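Jasmonate-induced oxygenase 2 (Arabidopsis thaliana, PDB 6LSV) oxidises the stress hormone jasmonate to 12-hydroxyjasmonate, using iron, 2-oxoglutarate and O2, in the defence signalling of the plant. Local coordinates at residues 9-14 and 106-111; 95-100 and 207-212; 152-157 and 163-168. All coordinates share one frame; numbering follows the deposited sequence.

Contact 1: 9-14 and 106-111; sequences RVQSLA and NAKETY
Arg9 meets Glu109 and Gln11 meets Lys108, two polar pairs that join the N-cap and first turn of helix 10-15 to the loop following helix 87-102, at the margin of the double-stranded beta-helix fold of this dioxygenase family. The inner part is the Gln11-Lys108 pair, both residues buried. The lysine ammonium faces the amide oxygen; NZ to OE1 is modelled at 2.4 Å, which is too short to be reliable, so the details of this bond are doubtful. Gln11 reaches across because its CG is anti to the backbone N (chi1 -172°) and the chain stays extended beyond it. Lys108 comes in at a slant, runs extended beyond CG and bends at its last torsion to turn NZ onto the oxygen. Met103 O accepts from both Lys108 NZ and Gln11 NE2, a backbone partner shared by the pair.

The outer part is the salt bridge: Arg9 itself is buried, but Glu109 is partly exposed, which puts this pair on the solvent side. Here Arg9 and Glu109 approach from opposite directions, and the contact is a single firm bond, not a two-pronged grip: Arg9 NE gives its N-H to Glu109 OE2 at 2.9 Å, nearly straight at 166°. The guanidinium and carboxylate planes are turned 47° apart, and NE comes to OE2 from above the carboxylate plane although the oxygen lies almost in the guanidinium plane. Behind the contact, the Asp137 carboxylate takes the Val10 and Gln11 backbone N-H groups at the start of the helix. The looser fit shows in the second carboxylate oxygen, Glu109 OE1, which sits at the guanidinium edge 3.7 Å from Arg9 NH2.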
# COMPACT_ATOMS: atom_id res chain seq x y z
N ARG A 9 -11.66 -10.66 -14.24
CA ARG A 9 -11.22 -9.27 -14.17
C ARG A 9 -12.41 -8.38 -13.82
O ARG A 9 -13.40 -8.33 -14.55
CB ARG A 9 -10.61 -8.84 -15.50
CG ARG A 9 -9.49 -9.75 -15.97
CD ARG A 9 -8.37 -9.84 -14.95
NE ARG A 9 -7.30 -10.71 -15.41
CZ ARG A 9 -6.19 -10.98 -14.72
NH1 ARG A 9 -6.01 -10.44 -13.52
NH2 ARG A 9 -5.28 -11.79 -15.23
N VAL A 10 -12.31 -7.69 -12.68
CA VAL A 10 -13.42 -6.88 -12.19
C VAL A 10 -13.86 -5.87 -13.24
O VAL A 10 -15.05 -5.51 -13.31
CB VAL A 10 -13.03 -6.19 -10.86
CG1 VAL A 10 -14.24 -5.53 -10.23
CG2 VAL A 10 -12.44 -7.21 -9.91
N GLN A 11 -12.93 -5.41 -14.08
CA GLN A 11 -13.31 -4.52 -15.18
C GLN A 11 -14.30 -5.19 -16.12
O GLN A 11 -15.20 -4.53 -16.65
CB GLN A 11 -12.06 -4.08 -15.94
CG GLN A 11 -12.34 -3.00 -16.97
CD GLN A 11 -11.19 -2.80 -17.93
OE1 GLN A 11 -10.15 -3.44 -17.82
NE2 GLN A 11 -11.38 -1.90 -18.89
N SER A 12 -14.16 -6.50 -16.34
CA SER A 12 -15.09 -7.21 -17.21
C SER A 12 -16.50 -7.19 -16.64
O SER A 12 -17.48 -7.08 -17.38
CB SER A 12 -14.63 -8.66 -17.42
OG SER A 12 -13.31 -8.72 -17.92
N LEU A 13 -16.61 -7.30 -15.31
CA LEU A 13 -17.93 -7.26 -14.68
C LEU A 13 -18.56 -5.88 -14.81
O LEU A 13 -19.73 -5.75 -15.17
CB LEU A 13 -17.81 -7.68 -13.21
CG LEU A 13 -16.99 -8.94 -12.96
CD1 LEU A 13 -16.68 -9.11 -11.48
CD2 LEU A 13 -17.72 -10.16 -13.50
N ALA A 14 -17.78 -4.83 -14.54
CA ALA A 14 -18.31 -3.47 -14.65
C ALA A 14 -18.64 -3.11 -16.09
O ALA A 14 -19.50 -2.25 -16.33
CB ALA A 14 -17.31 -2.47 -14.07
N ASN A 106 -8.78 -7.52 -22.54
CA ASN A 106 -7.96 -8.52 -23.22
C ASN A 106 -6.62 -7.97 -23.70
O ASN A 106 -5.79 -8.75 -24.17
CB ASN A 106 -8.73 -9.12 -24.40
CG ASN A 106 -9.93 -9.92 -23.95
OD1 ASN A 106 -9.89 -10.59 -22.92
ND2 ASN A 106 -11.01 -9.86 -24.73
N ALA A 107 -6.40 -6.66 -23.59
CA ALA A 107 -5.11 -6.08 -23.97
C ALA A 107 -4.07 -6.20 -22.86
O ALA A 107 -2.87 -6.11 -23.15
CB ALA A 107 -5.29 -4.61 -24.35
N LYS A 108 -4.50 -6.39 -21.61
CA LYS A 108 -3.58 -6.62 -20.50
C LYS A 108 -3.50 -8.08 -20.09
O LYS A 108 -2.66 -8.42 -19.24
CB LYS A 108 -3.98 -5.78 -19.28
CG LYS A 108 -4.98 -4.66 -19.56
CD LYS A 108 -5.57 -4.14 -18.26
CE LYS A 108 -6.70 -3.15 -18.50
NZ LYS A 108 -8.00 -3.80 -18.83
N GLU A 109 -4.35 -8.95 -20.65
CA GLU A 109 -4.40 -10.34 -20.22
C GLU A 109 -3.04 -11.02 -20.35
O GLU A 109 -2.68 -11.87 -19.52
CB GLU A 109 -5.45 -11.11 -21.02
CG GLU A 109 -6.82 -11.16 -20.38
CD GLU A 109 -6.81 -11.85 -19.02
OE1 GLU A 109 -5.94 -12.71 -18.78
OE2 GLU A 109 -7.69 -11.53 -18.19
N THR A 110 -2.28 -10.67 -21.38
CA THR A 110 -0.95 -11.24 -21.54
C THR A 110 -0.01 -10.88 -20.40
O THR A 110 1.06 -11.49 -20.29
CB THR A 110 -0.35 -10.78 -22.86
OG1 THR A 110 0.91 -11.42 -23.07
CG2 THR A 110 -0.15 -9.29 -22.82
N TYR A 111 -0.38 -9.92 -19.55
CA TYR A 111 0.40 -9.54 -18.38
C TYR A 111 -0.09 -10.21 -17.11
O TYR A 111 0.36 -9.84 -16.01
CB TYR A 111 0.37 -8.02 -18.20
CG TYR A 111 1.11 -7.24 -19.26
CD1 TYR A 111 2.44 -7.51 -19.55
CD2 TYR A 111 0.49 -6.20 -19.94
CE1 TYR A 111 3.12 -6.79 -20.51
CE2 TYR A 111 1.16 -5.47 -20.89
CZ TYR A 111 2.47 -5.77 -21.17
OH TYR A 111 3.15 -5.04 -22.13

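Contact 2: 95-100 and 207-212; sequences ENWREF and LRVNYY. With AKG (2-oxoglutaric acid), chain C; JAA ({(1R,2R)-3-oxo-2-[(2Z)-pent-2-en-1-yl]cyclopentyl}acetic acid), chain D.
Helix 87-102 lies here against the outer side of strand 204-212, a core strand of the double-stranded beta-helix, with Trp97 laid over Val209 and touching Leu207. Val209 CG2 points into the face of the indole: it sits 3.5 Å from the centroid of the five-membered ring, 15° off the ring normal, a clear CH-pi contact. The nearest ring atom, Trp97 CE2, is 3.4 Å from Val209 CG2. The other methyl, Val209 CG1, is 3.7 Å from Trp97 CG, so both valine methyls lie on one face, CG2 over the ring and CG1 nearer its root. Leu207 CD2 adds a slanting touch 4.2 Å from Trp97 NE1.

The other side of the same strand lines the jasmonate and 2-oxoglutarate pockets. Arg208, its chain extended from CG to NE, gives an NH1 hydrogen to jasmonate O01 at 3.0 Å. Asn210 ND2 donates to 2-oxoglutarate O2 at 2.8 Å; its OD1 faces Arg208 NE at 2.5 Å, a bond too short to be trusted in detail, which would link the two side chains. Tyr212 OH makes a weak bond to 2-oxoglutarate O4, and Arg294 holds the same co-substrate.

Strand 204-212 runs antiparallel between 137-144 and 294-302. The indole is also met by Tyr139 and Leu141 of the former, by Pro155, and by Ile161 and Ile165 of helix 161-186.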
# COMPACT_ATOMS: atom_id res chain seq x y z
N GLU A 95 -2.55 9.38 -14.65
CA GLU A 95 -3.25 9.33 -15.93
C GLU A 95 -2.65 8.31 -16.88
O GLU A 95 -3.37 7.74 -17.71
CB GLU A 95 -3.28 10.72 -16.57
CG GLU A 95 -4.06 11.75 -15.76
CD GLU A 95 -5.42 11.23 -15.31
OE1 GLU A 95 -6.19 10.74 -16.16
OE2 GLU A 95 -5.71 11.31 -14.09
N ASN A 96 -1.34 8.06 -16.78
CA ASN A 96 -0.75 6.96 -17.53
C ASN A 96 -1.36 5.63 -17.10
O ASN A 96 -1.75 4.81 -17.95
CB ASN A 96 0.77 6.93 -17.33
CG ASN A 96 1.50 7.72 -18.39
OD1 ASN A 96 2.11 7.15 -19.29
ND2 ASN A 96 1.46 9.05 -18.28
N TRP A 97 -1.45 5.39 -15.79
CA TRP A 97 -2.04 4.14 -15.31
C TRP A 97 -3.53 4.09 -15.60
O TRP A 97 -4.06 3.04 -15.97
CB TRP A 97 -1.76 3.97 -13.82
CG TRP A 97 -0.39 3.42 -13.55
CD1 TRP A 97 0.69 4.10 -13.08
CD2 TRP A 97 0.05 2.08 -13.77
NE1 TRP A 97 1.78 3.26 -12.98
CE2 TRP A 97 1.41 2.01 -13.40
CE3 TRP A 97 -0.58 0.92 -14.23
CZ2 TRP A 97 2.15 0.84 -13.47
CZ3 TRP A 97 0.16 -0.25 -14.31
CH2 TRP A 97 1.51 -0.28 -13.94
N ARG A 98 -4.23 5.22 -15.43
CA ARG A 98 -5.65 5.26 -15.79
C ARG A 98 -5.85 4.87 -17.25
O ARG A 98 -6.79 4.13 -17.58
CB ARG A 98 -6.23 6.64 -15.52
CG ARG A 98 -7.73 6.71 -15.73
CD ARG A 98 -8.23 8.14 -15.87
NE ARG A 98 -7.82 9.00 -14.76
CZ ARG A 98 -8.31 8.93 -13.53
NH1 ARG A 98 -9.23 8.01 -13.23
NH2 ARG A 98 -7.87 9.76 -12.59
N GLU A 99 -4.97 5.35 -18.13
CA GLU A 99 -5.05 4.98 -19.54
C GLU A 99 -4.81 3.48 -19.73
O GLU A 99 -5.47 2.84 -20.55
CB GLU A 99 -4.05 5.79 -20.35
CG GLU A 99 -3.85 5.33 -21.79
CD GLU A 99 -5.09 5.54 -22.65
OE1 GLU A 99 -5.33 6.69 -23.09
OE2 GLU A 99 -5.81 4.55 -22.90
N PHE A 100 -3.87 2.91 -18.97
CA PHE A 100 -3.63 1.48 -19.04
C PHE A 100 -4.88 0.69 -18.66
O PHE A 100 -5.25 -0.28 -19.33
CB PHE A 100 -2.46 1.10 -18.12
CG PHE A 100 -2.25 -0.38 -17.99
CD1 PHE A 100 -1.59 -1.09 -18.99
CD2 PHE A 100 -2.71 -1.06 -16.88
CE1 PHE A 100 -1.40 -2.46 -18.87
CE2 PHE A 100 -2.51 -2.43 -16.75
CZ PHE A 100 -1.86 -3.12 -17.75
N LEU A 207 5.83 -1.39 -6.49
CA LEU A 207 4.72 -0.51 -6.85
C LEU A 207 3.50 -1.37 -7.15
O LEU A 207 3.59 -2.35 -7.89
CB LEU A 207 5.09 0.35 -8.07
CG LEU A 207 3.99 1.28 -8.57
CD1 LEU A 207 3.73 2.38 -7.55
CD2 LEU A 207 4.35 1.87 -9.94
N ARG A 208 2.38 -1.01 -6.54
CA ARG A 208 1.10 -1.63 -6.86
C ARG A 208 0.10 -0.52 -7.17
O ARG A 208 -0.11 0.37 -6.33
CB ARG A 208 0.58 -2.50 -5.72
CG ARG A 208 -0.93 -2.69 -5.77
CD ARG A 208 -1.41 -3.94 -5.07
NE ARG A 208 -2.87 -3.94 -4.96
CZ ARG A 208 -3.60 -5.03 -4.77
NH1 ARG A 208 -3.02 -6.22 -4.67
NH2 ARG A 208 -4.92 -4.94 -4.69
N VAL A 209 -0.48 -0.56 -8.36
CA VAL A 209 -1.48 0.41 -8.80
C VAL A 209 -2.83 -0.28 -8.78
O VAL A 209 -2.98 -1.39 -9.31
CB VAL A 209 -1.15 0.96 -10.19
CG1 VAL A 209 -2.10 2.09 -10.54
CG2 VAL A 209 0.30 1.42 -10.25
N ASN A 210 -3.82 0.37 -8.17
CA ASN A 210 -5.13 -0.22 -7.93
C ASN A 210 -6.19 0.47 -8.78
O ASN A 210 -6.24 1.70 -8.83
CB ASN A 210 -5.50 -0.13 -6.45
CG ASN A 210 -4.51 -0.84 -5.55
OD1 ASN A 210 -4.18 -2.00 -5.77
ND2 ASN A 210 -4.03 -0.13 -4.53
N TYR A 211 -7.02 -0.33 -9.44
CA TYR A 211 -8.10 0.17 -10.28
C TYR A 211 -9.42 -0.29 -9.69
O TYR A 211 -9.66 -1.49 -9.56
CB TYR A 211 -7.95 -0.34 -11.72
CG TYR A 211 -9.00 0.20 -12.67
CD1 TYR A 211 -9.37 1.54 -12.62
CD2 TYR A 211 -9.62 -0.62 -13.60
CE1 TYR A 211 -10.33 2.04 -13.48
CE2 TYR A 211 -10.58 -0.12 -14.47
CZ TYR A 211 -10.93 1.21 -14.41
OH TYR A 211 -11.88 1.72 -15.26
N TYR A 212 -10.27 0.67 -9.32
CA TYR A 212 -11.58 0.40 -8.73
C TYR A 212 -12.67 0.83 -9.69
O TYR A 212 -13.10 2.00 -9.67
CB TYR A 212 -11.72 1.13 -7.38
CG TYR A 212 -10.54 0.93 -6.46
CD1 TYR A 212 -10.45 -0.21 -5.66
CD2 TYR A 212 -9.51 1.86 -6.40
CE1 TYR A 212 -9.37 -0.40 -4.82
CE2 TYR A 212 -8.43 1.67 -5.56
CZ TYR A 212 -8.36 0.54 -4.77
OH TYR A 212 -7.29 0.35 -3.93
C1 AKG C . -3.21 0.04 -1.11
O1 AKG C . -2.23 0.23 -0.35
O2 AKG C . -3.12 -0.83 -2.03
C2 AKG C . -4.50 0.84 -0.91
O5 AKG C . -5.08 0.73 0.12
C3 AKG C . -5.05 1.79 -1.98
C4 AKG C . -5.66 3.01 -1.30
C5 AKG C . -6.60 3.76 -2.25
O3 AKG C . -6.78 5.00 -2.14
O4 AKG C . -7.20 3.12 -3.15
O01 JAA D . -0.16 -6.94 -4.28
O02 JAA D . 5.32 -7.23 -1.06
O03 JAA D . 4.81 -9.34 -0.98
C04 JAA D . 2.51 -7.45 -2.28
C05 JAA D . 0.91 -7.19 -2.34
C06 JAA D . 2.74 -8.64 -3.24
C07 JAA D . 1.59 -8.74 -4.01
C08 JAA D . 0.63 -7.48 -3.58
C09 JAA D . 0.54 -5.68 -2.01
C10 JAA D . 2.96 -7.78 -0.97
C11 JAA D . 0.36 -5.50 -0.51
C12 JAA D . 4.45 -8.13 -1.01
C13 JAA D . -0.70 -4.88 -0.00
C14 JAA D . -1.79 -4.32 -0.90
C15 JAA D . -3.15 -4.84 -0.44

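Contact 3: 152-157 and 163-168; sequences NKWPSF and EVIDEY
Trp154 lies against Ile165 with one face of its indole, the two side chains sliding past each other in opposite directions. Ile165 CG2 sits over the six-membered ring, 3.8 Å from its centroid and 24° off the normal, a CH-pi contact displaced toward the rim; its nearest ring atom is Trp154 CZ3 at 3.5 Å. The branch gets there because CG2 is anti to the backbone N, while CG1, beside that nitrogen, carries CD1 toward the proline, 4.3 Å from Pro155 CD. The next residue, Asp166, brings OD1 to the ring edge, 3.6 Å from Trp154 CH2, with the carboxylate plane tilted 56° to the indole. That oxygen's strong partner is Lys149, whose salt bridge probably sets the carboxylate where it meets the ring.

Further out, Phe151 makes an edge-to-face contact with Trp154, and Arg162 NE binds Pro155 O, tying the loop to the first turn of the helix it leads into. The contact packs the loop before helix 161-186 onto its N-terminal part: Trp154 rests on Leu141 and Leu143 of strand 137-144, and Pro155 packs on Phe100 of helix 87-102.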
# COMPACT_ATOMS: atom_id res chain seq x y z
N ASN A 152 10.39 -5.45 -19.01
CA ASN A 152 9.54 -6.32 -19.82
C ASN A 152 8.32 -6.79 -19.05
O ASN A 152 7.29 -7.10 -19.67
CB ASN A 152 10.34 -7.51 -20.33
CG ASN A 152 11.57 -7.10 -21.12
OD1 ASN A 152 11.57 -6.08 -21.82
ND2 ASN A 152 12.63 -7.89 -21.02
N LYS A 153 8.40 -6.85 -17.73
CA LYS A 153 7.25 -7.16 -16.89
C LYS A 153 6.42 -5.93 -16.56
O LYS A 153 5.50 -6.02 -15.74
CB LYS A 153 7.70 -7.85 -15.60
CG LYS A 153 8.37 -9.20 -15.82
CD LYS A 153 8.61 -9.93 -14.51
CE LYS A 153 9.60 -11.08 -14.68
NZ LYS A 153 10.95 -10.72 -14.18
N TRP A 154 6.72 -4.79 -17.16
CA TRP A 154 5.95 -3.57 -17.03
C TRP A 154 4.98 -3.43 -18.18
O TRP A 154 5.12 -4.10 -19.21
CB TRP A 154 6.88 -2.36 -16.99
CG TRP A 154 7.78 -2.31 -15.79
CD1 TRP A 154 8.02 -3.30 -14.89
CD2 TRP A 154 8.57 -1.19 -15.37
NE1 TRP A 154 8.90 -2.88 -13.94
CE2 TRP A 154 9.26 -1.58 -14.21
CE3 TRP A 154 8.76 0.10 -15.86
CZ2 TRP A 154 10.12 -0.73 -13.53
CZ3 TRP A 154 9.62 0.95 -15.19
CH2 TRP A 154 10.29 0.53 -14.03
N PRO A 155 3.95 -2.59 -18.05
CA PRO A 155 3.02 -2.39 -19.16
C PRO A 155 3.68 -1.77 -20.37
O PRO A 155 4.87 -1.43 -20.36
CB PRO A 155 1.94 -1.47 -18.58
CG PRO A 155 2.05 -1.62 -17.13
CD PRO A 155 3.50 -1.88 -16.84
N SER A 156 2.88 -1.58 -21.42
CA SER A 156 3.48 -1.11 -22.66
C SER A 156 2.62 -0.11 -23.41
O SER A 156 3.16 0.78 -24.08
CB SER A 156 3.79 -2.31 -23.55
OG SER A 156 4.61 -1.98 -24.66
N PHE A 157 1.28 -0.23 -23.33
CA PHE A 157 0.43 0.51 -24.25
C PHE A 157 0.59 2.03 -24.15
O PHE A 157 0.86 2.66 -25.18
CB PHE A 157 -1.04 0.15 -24.08
CG PHE A 157 -1.97 1.18 -24.67
CD1 PHE A 157 -2.05 1.33 -26.05
CD2 PHE A 157 -2.69 2.05 -23.87
CE1 PHE A 157 -2.87 2.28 -26.62
CE2 PHE A 157 -3.52 3.01 -24.43
CZ PHE A 157 -3.61 3.12 -25.81
N GLU A 163 8.56 5.21 -18.82
CA GLU A 163 9.42 6.32 -18.42
C GLU A 163 8.84 7.06 -17.23
O GLU A 163 9.60 7.57 -16.39
CB GLU A 163 9.64 7.26 -19.60
CG GLU A 163 10.41 6.62 -20.74
CD GLU A 163 10.52 7.53 -21.96
OE1 GLU A 163 9.48 7.98 -22.47
OE2 GLU A 163 11.67 7.79 -22.39
N VAL A 164 7.51 7.13 -17.13
CA VAL A 164 6.89 7.77 -15.98
C VAL A 164 7.01 6.90 -14.73
O VAL A 164 7.17 7.40 -13.62
CB VAL A 164 5.42 8.11 -16.29
CG1 VAL A 164 4.78 8.84 -15.12
CG2 VAL A 164 5.34 8.97 -17.55
N ILE A 165 6.92 5.57 -14.90
CA ILE A 165 7.09 4.67 -13.76
C ILE A 165 8.51 4.79 -13.21
O ILE A 165 8.71 4.92 -11.99
CB ILE A 165 6.77 3.22 -14.16
CG1 ILE A 165 5.28 3.03 -14.43
CG2 ILE A 165 7.22 2.26 -13.07
CD1 ILE A 165 4.97 1.78 -15.24
N ASP A 166 9.51 4.74 -14.09
CA ASP A 166 10.90 4.75 -13.65
C ASP A 166 11.25 6.04 -12.91
O ASP A 166 11.94 6.01 -11.88
CB ASP A 166 11.83 4.56 -14.85
CG ASP A 166 13.11 3.84 -14.48
OD1 ASP A 166 13.03 2.86 -13.71
OD2 ASP A 166 14.19 4.25 -14.95
N GLU A 167 10.77 7.18 -13.41
CA GLU A 167 11.07 8.44 -12.73
C GLU A 167 10.26 8.58 -11.45
O GLU A 167 10.79 9.00 -10.42
CB GLU A 167 10.83 9.62 -13.67
CG GLU A 167 11.50 10.90 -13.21
CD GLU A 167 10.84 12.15 -13.76
OE1 GLU A 167 10.06 12.04 -14.72
OE2 GLU A 167 11.10 13.25 -13.22
N TYR A 168 8.97 8.23 -11.50
CA TYR A 168 8.15 8.24 -10.29
C TYR A 168 8.76 7.36 -9.21
O TYR A 168 8.87 7.77 -8.05
CB TYR A 168 6.73 7.78 -10.63
CG TYR A 168 5.71 7.93 -9.52
CD1 TYR A 168 5.09 9.14 -9.27
CD2 TYR A 168 5.35 6.83 -8.75
CE1 TYR A 168 4.14 9.27 -8.27
CE2 TYR A 168 4.41 6.95 -7.74
CZ TYR A 168 3.81 8.16 -7.50
OH TYR A 168 2.87 8.26 -6.50

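From the N terminus, contact 1 closes the first long loop, bringing helix 10-15 to the segment 106-111. Contact 2 opens inside that loop, at 95-100, and closes beyond it on strand 204-212, so the two cross. Contact 3 is local, joining a loop to the helix that follows it; it lies wholly within the loop of contact 2 and begins after contact 1 has closed. All three meet physically: Lys108 CE lies 3.3 Å from Phe100 O, Tyr111 OH reaches Ser156 CB, and the Glu99 side chain touches Phe157. Together they tie the N-terminal helix, helices 87-102 and 161-186 and their loops to the outside of the catalytic beta core.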